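Local coordinates for pesticidal crystal protein Cry2Aa (Bacillus thuringiensis serovar kurstaki, PDB 1I5P) that binds midgut epithelial cells of dipteran and lepidopteran insect larvae and promotes their colloid-osmotic lysis, at residues 65-71 / 261-267; 70-74 / 189-194. All coordinates share one frame. Residue numbers count along the deposited sequence, not the author numbering.

Contact 1 (65-71 / 261-267); sequences VGSLIGK and LFKYQSL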
# COMPACT_ATOMS: atom_id res chain seq x y z
N VAL A 65 13.95 -1.35 -8.75
CA VAL A 65 14.00 0.10 -8.60
C VAL A 65 14.83 0.46 -7.36
O VAL A 65 15.49 1.50 -7.32
CB VAL A 65 12.58 0.68 -8.43
CG1 VAL A 65 12.64 2.16 -8.07
CG2 VAL A 65 11.78 0.48 -9.71
N GLY A 66 14.78 -0.42 -6.36
CA GLY A 66 15.50 -0.18 -5.12
C GLY A 66 16.99 -0.40 -5.16
O GLY A 66 17.68 -0.16 -4.18
N SER A 67 17.51 -0.85 -6.30
CA SER A 67 18.94 -1.10 -6.43
C SER A 67 19.49 -0.73 -7.81
O SER A 67 18.92 -1.08 -8.84
CB SER A 67 19.23 -2.58 -6.14
OG SER A 67 20.58 -2.88 -6.43
N LEU A 68 20.62 -0.03 -7.82
CA LEU A 68 21.24 0.40 -9.06
C LEU A 68 21.56 -0.78 -9.97
O LEU A 68 21.68 -0.63 -11.19
CB LEU A 68 22.53 1.19 -8.77
CG LEU A 68 23.19 1.82 -10.01
CD1 LEU A 68 22.18 2.71 -10.74
CD2 LEU A 68 24.40 2.64 -9.59
N ILE A 69 21.69 -1.96 -9.38
CA ILE A 69 22.01 -3.15 -10.15
C ILE A 69 20.85 -3.59 -11.05
O ILE A 69 21.04 -4.35 -12.00
CB ILE A 69 22.40 -4.31 -9.21
CG1 ILE A 69 22.98 -5.47 -10.02
CG2 ILE A 69 21.19 -4.78 -8.42
CD1 ILE A 69 23.68 -6.51 -9.17
N GLY A 70 19.65 -3.09 -10.75
CA GLY A 70 18.48 -3.46 -11.54
C GLY A 70 18.33 -2.73 -12.86
O GLY A 70 17.29 -2.13 -13.13
N LYS A 71 19.37 -2.80 -13.69
CA LYS A 71 19.39 -2.16 -14.99
C LYS A 71 18.49 -2.84 -16.01
O LYS A 71 17.97 -2.19 -16.92
CB LYS A 71 20.83 -2.14 -15.54
CG LYS A 71 21.82 -1.32 -14.74
CD LYS A 71 21.56 0.17 -14.89
CE LYS A 71 22.66 1.00 -14.24
NZ LYS A 71 22.51 2.45 -14.54
N LEU A 261 7.87 5.53 -10.84
CA LEU A 261 9.14 5.55 -10.12
C LEU A 261 10.22 4.85 -10.95
O LEU A 261 11.38 4.83 -10.57
CB LEU A 261 9.01 4.88 -8.74
CG LEU A 261 8.15 5.65 -7.73
CD1 LEU A 261 8.09 4.87 -6.43
CD2 LEU A 261 8.72 7.05 -7.50
N PHE A 262 9.82 4.28 -12.09
CA PHE A 262 10.77 3.61 -12.97
C PHE A 262 11.83 4.62 -13.43
O PHE A 262 12.95 4.26 -13.77
CB PHE A 262 10.07 3.04 -14.21
CG PHE A 262 9.54 1.63 -14.04
CD1 PHE A 262 9.01 0.96 -15.13
CD2 PHE A 262 9.61 0.97 -12.82
CE1 PHE A 262 8.54 -0.35 -15.01
CE2 PHE A 262 9.15 -0.33 -12.68
CZ PHE A 262 8.62 -1.00 -13.78
N LYS A 263 11.45 5.90 -13.43
CA LYS A 263 12.35 6.98 -13.83
C LYS A 263 13.51 7.13 -12.85
O LYS A 263 14.45 7.87 -13.10
CB LYS A 263 11.57 8.30 -13.92
CG LYS A 263 11.24 8.88 -12.55
CD LYS A 263 9.98 9.77 -12.52
CE LYS A 263 10.21 11.19 -12.97
NZ LYS A 263 9.10 12.06 -12.50
N TYR A 264 13.42 6.44 -11.71
CA TYR A 264 14.48 6.51 -10.70
C TYR A 264 15.26 5.20 -10.58
O TYR A 264 14.76 4.13 -10.91
CB TYR A 264 13.89 6.86 -9.33
CG TYR A 264 13.33 8.26 -9.22
CD1 TYR A 264 11.95 8.47 -9.16
CD2 TYR A 264 14.17 9.37 -9.22
CE1 TYR A 264 11.42 9.76 -9.11
CE2 TYR A 264 13.65 10.67 -9.17
CZ TYR A 264 12.28 10.85 -9.12
OH TYR A 264 11.77 12.13 -9.12
N GLN A 265 16.49 5.31 -10.09
CA GLN A 265 17.34 4.15 -9.87
C GLN A 265 17.87 4.23 -8.45
O GLN A 265 18.13 5.32 -7.94
CB GLN A 265 18.54 4.13 -10.82
CG GLN A 265 18.18 3.86 -12.27
CD GLN A 265 19.41 3.89 -13.16
OE1 GLN A 265 20.05 2.86 -13.39
NE2 GLN A 265 19.75 5.07 -13.67
N SER A 266 18.03 3.08 -7.82
CA SER A 266 18.55 3.00 -6.47
C SER A 266 17.66 3.82 -5.53
O SER A 266 18.13 4.67 -4.77
CB SER A 266 19.98 3.54 -6.44
OG SER A 266 20.67 3.12 -5.28
N LEU A 267 16.36 3.56 -5.60
CA LEU A 267 15.39 4.25 -4.76
C LEU A 267 14.57 3.21 -4.00
O LEU A 267 13.74 2.51 -4.58
CB LEU A 267 14.44 5.09 -5.62
CG LEU A 267 13.35 5.80 -4.82
CD1 LEU A 267 14.00 6.73 -3.81
CD2 LEU A 267 12.44 6.57 -5.76
O HOH W 1 19.29 0.58 -12.31
O HOH W 2 21.73 0.61 -4.95
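A nearly straight backbone hydrogen bond joins the last residue of helix 53-65 to the first residue of strand 267-268: Leu267 N donates to Val65 O over 2.8 Å, at 175°. The backbones run close together beside it. The CA of Gly66 lies 4.4 Å from the CA of Leu267, and a CA-H...O contact links Gly66 CA to Leu267 O at 3.3 Å. Val65, the residue most covered by 261-267, packs CG2 on CD2 of Phe262 at 3.8 Å and places CG1 4.2 Å from CB of Leu267. A polar end completes the contact. Lys71 NZ reaches back to donate to Gln265 OE1 (2.7 Å), water 1 lies within hydrogen-bonding reach of both that OE1 and Leu68 O, and water 2 joins Leu68 N to Ser266 OG. A type I turn from Ser67 to Gly70 folds this part of the chain. Beyond the contact, Tyr264 OH bonds to Asp589 and Ser266 pairs with Gly493 through the backbone. Such docking belongs to the domain junction of the three-domain Cry toxin fold, where the chain leaves the helical bundle and Leu267 enters a strand beside 493-496.

Contact 2 (70-74 / 189-194); sequences GKRIL and RDVILN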
# COMPACT_ATOMS: atom_id res chain seq x y z
N GLY A 70 19.65 -3.09 -10.75
CA GLY A 70 18.48 -3.46 -11.54
C GLY A 70 18.33 -2.73 -12.86
O GLY A 70 17.29 -2.13 -13.13
N LYS A 71 19.37 -2.80 -13.69
CA LYS A 71 19.39 -2.16 -14.99
C LYS A 71 18.49 -2.84 -16.01
O LYS A 71 17.97 -2.19 -16.92
CB LYS A 71 20.83 -2.14 -15.54
CG LYS A 71 21.82 -1.32 -14.74
CD LYS A 71 21.56 0.17 -14.89
CE LYS A 71 22.66 1.00 -14.24
NZ LYS A 71 22.51 2.45 -14.54
N ARG A 72 18.30 -4.15 -15.87
CA ARG A 72 17.48 -4.89 -16.81
C ARG A 72 16.38 -5.66 -16.08
O ARG A 72 16.65 -6.51 -15.22
CB ARG A 72 18.35 -5.85 -17.62
CG ARG A 72 17.66 -6.45 -18.82
CD ARG A 72 18.58 -7.43 -19.54
NE ARG A 72 17.91 -8.09 -20.66
CZ ARG A 72 18.44 -9.06 -21.39
NH1 ARG A 72 19.67 -9.50 -21.13
NH2 ARG A 72 17.75 -9.60 -22.39
N ILE A 73 15.14 -5.36 -16.44
CA ILE A 73 13.99 -5.98 -15.80
C ILE A 73 13.28 -7.05 -16.63
O ILE A 73 12.99 -8.14 -16.12
CB ILE A 73 12.92 -4.91 -15.45
CG1 ILE A 73 13.48 -3.91 -14.44
CG2 ILE A 73 11.67 -5.58 -14.88
CD1 ILE A 73 12.56 -2.71 -14.19
N LEU A 74 13.00 -6.74 -17.89
CA LEU A 74 12.24 -7.63 -18.76
C LEU A 74 12.59 -9.12 -18.79
O LEU A 74 11.69 -9.96 -18.76
CB LEU A 74 12.23 -7.10 -20.20
CG LEU A 74 11.07 -7.66 -21.04
CD1 LEU A 74 9.75 -7.17 -20.45
CD2 LEU A 74 11.20 -7.23 -22.49
N ARG A 189 12.06 0.93 -20.07
CA ARG A 189 13.09 1.28 -19.11
C ARG A 189 14.39 0.54 -19.43
O ARG A 189 15.47 1.10 -19.29
CB ARG A 189 12.64 0.93 -17.69
CG ARG A 189 13.55 1.47 -16.58
CD ARG A 189 13.10 0.96 -15.22
NE ARG A 189 13.77 1.61 -14.10
CZ ARG A 189 14.69 1.03 -13.34
NH1 ARG A 189 15.06 -0.22 -13.57
NH2 ARG A 189 15.22 1.69 -12.32
N ASP A 190 14.27 -0.71 -19.87
CA ASP A 190 15.45 -1.50 -20.21
C ASP A 190 16.23 -0.85 -21.35
O ASP A 190 17.45 -0.75 -21.29
CB ASP A 190 15.05 -2.93 -20.61
CG ASP A 190 14.75 -3.82 -19.41
OD1 ASP A 190 14.96 -3.37 -18.26
OD2 ASP A 190 14.32 -4.97 -19.62
N VAL A 191 15.51 -0.42 -22.39
CA VAL A 191 16.16 0.22 -23.53
C VAL A 191 16.96 1.43 -23.06
O VAL A 191 18.10 1.64 -23.49
CB VAL A 191 15.13 0.68 -24.58
CG1 VAL A 191 15.81 1.51 -25.66
CG2 VAL A 191 14.43 -0.52 -25.19
N ILE A 192 16.36 2.22 -22.18
CA ILE A 192 16.99 3.42 -21.65
C ILE A 192 18.25 3.14 -20.84
O ILE A 192 19.32 3.69 -21.13
CB ILE A 192 16.00 4.20 -20.74
CG1 ILE A 192 14.80 4.67 -21.56
CG2 ILE A 192 16.72 5.37 -20.08
CD1 ILE A 192 13.68 5.28 -20.74
N LEU A 193 18.13 2.28 -19.82
CA LEU A 193 19.25 1.96 -18.94
C LEU A 193 20.35 1.10 -19.54
O LEU A 193 21.45 1.01 -18.99
CB LEU A 193 18.72 1.32 -17.65
CG LEU A 193 17.80 2.22 -16.82
CD1 LEU A 193 17.28 1.46 -15.60
CD2 LEU A 193 18.56 3.47 -16.39
N ASN A 194 20.07 0.48 -20.68
CA ASN A 194 21.04 -0.38 -21.36
C ASN A 194 21.37 0.18 -22.74
O ASN A 194 21.91 -0.53 -23.59
CB ASN A 194 20.47 -1.79 -21.49
CG ASN A 194 20.30 -2.47 -20.15
OD1 ASN A 194 21.25 -3.03 -19.61
ND2 ASN A 194 19.09 -2.40 -19.59
O HOH W 3 22.49 2.64 -17.42
O HOH W 4 15.43 -1.31 -16.46
O HOH W 5 15.33 -6.66 -21.42
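Lys71 and Asp190 lose the most surface in this contact. Asp190 is a receiver of backbone NH groups: its OD1 accepts from Ile73 N at 2.7 Å and its OD2 from Leu74 N at 2.8 Å, so one carboxylate holds the chain just where helix 74-81 begins. Water 5 extends the pattern by linking OD2 to Arg72 NE, although the guanidinium of Arg72 finds its salt bridge with Asp132. Lys71 instead lies over the end of the other helix. Lys71 CD packs on Leu193 CB at 4.1 Å, and Lys71 O accepts from Asn194 ND2 at 2.9 Å. Water 3 joins Lys71 NZ to Leu193 O, while NZ is also bonded to Gln265. Asn194, the first residue to leave helical geometry, uses the same ND2 to donate to Asp190 O at 2.9 Å, tying helix end and loop together. Arg189 NH1 donates to Gly70 O at 3.0 Å; its NE and NH2 serve the backbone oxygens of Phe262 and Tyr264. Side-chain carboxylate and amide groups thus satisfy the backbone of a buried interhelical loop, here joining the chain after helix 53-65 to the end of helix 170-193 within the helical bundle of a Cry toxin.

Overall arrangement
From the N terminus, the chain leaves helix 53-65 and at once supplies one side of both contacts, which share Gly70 and Lys71. Contact 2 closes the shorter loop, when helix 170-193 returns to the residues before helix 74-81; contact 1 closes the longer one, after helices 202-232 and 238-259 have been added. The two closures overlap at their start, so they neither nest strictly nor cross. Their centres lie 9 Å apart, and Arg189 bridges the two contacts. One interhelical loop thereby ties the helical bundle internally and also to the chain entering the C-terminal sheet.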